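Local atomic coordinates of mRNA export factor (Human herpesvirus 1, PDB entry 4YXP), a protein that regulates viral gene expression, inhibits host splicing, contributes to shutoff of host protein synthesis and mediates nuclear export of intronless viral mRNAs. Residues E76-H81 with C126-H131. Sequence-based numbering, arbitrary orientation.
Sequences ETLVAH and CKMCIH
Met128 and His131 both hold CG anti to the backbone N, with chi1 at 178° and 171°, and this carries the two side chains across to Leu78 and Val79. The contact is a helix-helix crossing in the largely helical C-terminal domain of ICP27, the part that forms the homodimer. Residues 76-81 lie on helix 75-91, and residues 126-131 lie near the C-terminal end of helix 112-132. The axes of the two segments cross at -56° and come within 9.7 Å of each other. Val79 and Met128 have the nearest CA atoms across the two segments, 5.8 Å apart. The Met128 chain bends at both chi2 and chi3. Its CG packs against the backbone of helix 75-91, 3.5 Å from Leu78 O and 4.2 Å from Val79 CA. Leu78 reaches the same residue with its branch point, CG lying 4.2 Å from Met128 CB. No hydrogen bond joins the two segments, and between them the contact is van der Waals packing. One residue further along helix 112-132, His132 NE2 is hydrogen-bonded to Val79 O, so a polar bond does tie the two helices together. Met128 also touches Pro83, and Leu78 packs on Phe269 of the second subunit, which places this crossing beside the dimer interface. The zinc site is far from it. His131 forms the exposed margin of the contact. Its side chain and that of Val79 cross at about a right angle. Only one methyl of Val79 meets the imidazole, and it does so obliquely: CG1 lies 3.8 Å from His131 CD2 and 3.6 Å from His131 NE2.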
# COMPACT_ATOMS: atom_id res chain seq x y z
N GLU B 76 -25.33 -10.66 -14.45
CA GLU B 76 -26.32 -11.73 -14.54
C GLU B 76 -25.70 -13.09 -14.21
O GLU B 76 -26.31 -13.92 -13.54
CB GLU B 76 -26.95 -11.76 -15.94
CG GLU B 76 -27.96 -10.64 -16.20
CD GLU B 76 -27.32 -9.26 -16.27
OE1 GLU B 76 -26.13 -9.16 -16.65
OE2 GLU B 76 -28.00 -8.27 -15.94
N THR B 77 -24.47 -13.31 -14.68
CA THR B 77 -23.76 -14.55 -14.41
C THR B 77 -23.38 -14.66 -12.93
O THR B 77 -23.45 -15.73 -12.34
CB THR B 77 -22.49 -14.67 -15.29
OG1 THR B 77 -22.87 -14.78 -16.66
CG2 THR B 77 -21.65 -15.89 -14.90
N LEU B 78 -22.97 -13.54 -12.34
CA LEU B 78 -22.60 -13.52 -10.93
C LEU B 78 -23.83 -13.85 -10.07
O LEU B 78 -23.73 -14.56 -9.07
CB LEU B 78 -22.01 -12.16 -10.54
CG LEU B 78 -21.55 -11.97 -9.09
CD1 LEU B 78 -20.53 -13.02 -8.67
CD2 LEU B 78 -20.97 -10.58 -8.92
N VAL B 79 -24.98 -13.33 -10.47
CA VAL B 79 -26.21 -13.60 -9.73
C VAL B 79 -26.53 -15.09 -9.81
O VAL B 79 -26.94 -15.70 -8.83
CB VAL B 79 -27.37 -12.73 -10.25
CG1 VAL B 79 -28.72 -13.25 -9.77
CG2 VAL B 79 -27.19 -11.28 -9.79
N ALA B 80 -26.31 -15.67 -10.98
CA ALA B 80 -26.64 -17.08 -11.21
C ALA B 80 -25.66 -18.03 -10.52
O ALA B 80 -26.07 -19.01 -9.90
CB ALA B 80 -26.69 -17.36 -12.70
N HIS B 81 -24.37 -17.73 -10.63
CA HIS B 81 -23.33 -18.64 -10.16
C HIS B 81 -22.78 -18.29 -8.78
O HIS B 81 -22.07 -19.09 -8.18
CB HIS B 81 -22.18 -18.67 -11.17
CG HIS B 81 -22.52 -19.32 -12.46
ND1 HIS B 81 -21.63 -19.45 -13.50
CD2 HIS B 81 -23.67 -19.90 -12.90
CE1 HIS B 81 -22.20 -20.07 -14.52
NE2 HIS B 81 -23.45 -20.35 -14.17
N CYS B 126 -20.91 -8.55 -2.39
CA CYS B 126 -21.87 -8.16 -1.36
C CYS B 126 -23.25 -7.93 -1.96
O CYS B 126 -24.26 -8.30 -1.37
CB CYS B 126 -21.40 -6.89 -0.64
SG CYS B 126 -20.02 -7.16 0.49
N LYS B 127 -23.30 -7.31 -3.14
CA LYS B 127 -24.57 -7.01 -3.77
C LYS B 127 -25.27 -8.29 -4.19
O LYS B 127 -26.50 -8.39 -4.15
CB LYS B 127 -24.40 -6.08 -4.98
CG LYS B 127 -25.73 -5.55 -5.49
CD LYS B 127 -25.60 -4.63 -6.69
CE LYS B 127 -26.98 -4.19 -7.17
NZ LYS B 127 -26.93 -3.21 -8.28
N MET B 128 -24.48 -9.28 -4.59
CA MET B 128 -25.03 -10.58 -4.98
C MET B 128 -25.61 -11.29 -3.76
O MET B 128 -26.70 -11.88 -3.84
CB MET B 128 -23.94 -11.43 -5.65
CG MET B 128 -24.39 -12.84 -6.05
SD MET B 128 -24.35 -14.04 -4.70
CE MET B 128 -22.60 -14.09 -4.32
N CYS B 129 -24.90 -11.24 -2.64
CA CYS B 129 -25.38 -11.86 -1.40
C CYS B 129 -26.71 -11.24 -0.98
O CYS B 129 -27.65 -11.95 -0.60
CB CYS B 129 -24.35 -11.71 -0.28
SG CYS B 129 -22.85 -12.72 -0.46
N ILE B 130 -26.77 -9.92 -1.04
CA ILE B 130 -27.96 -9.17 -0.66
C ILE B 130 -29.12 -9.54 -1.58
O ILE B 130 -30.25 -9.72 -1.12
CB ILE B 130 -27.68 -7.65 -0.69
CG1 ILE B 130 -26.73 -7.29 0.45
CG2 ILE B 130 -28.98 -6.84 -0.60
CD1 ILE B 130 -26.27 -5.84 0.46
N HIS B 131 -28.85 -9.64 -2.87
CA HIS B 131 -29.86 -10.05 -3.84
C HIS B 131 -30.51 -11.38 -3.43
O HIS B 131 -31.73 -11.53 -3.50
CB HIS B 131 -29.24 -10.19 -5.23
CG HIS B 131 -30.15 -10.81 -6.25
ND1 HIS B 131 -30.94 -10.06 -7.10
CD2 HIS B 131 -30.40 -12.11 -6.55
CE1 HIS B 131 -31.63 -10.87 -7.87
NE2 HIS B 131 -31.33 -12.12 -7.56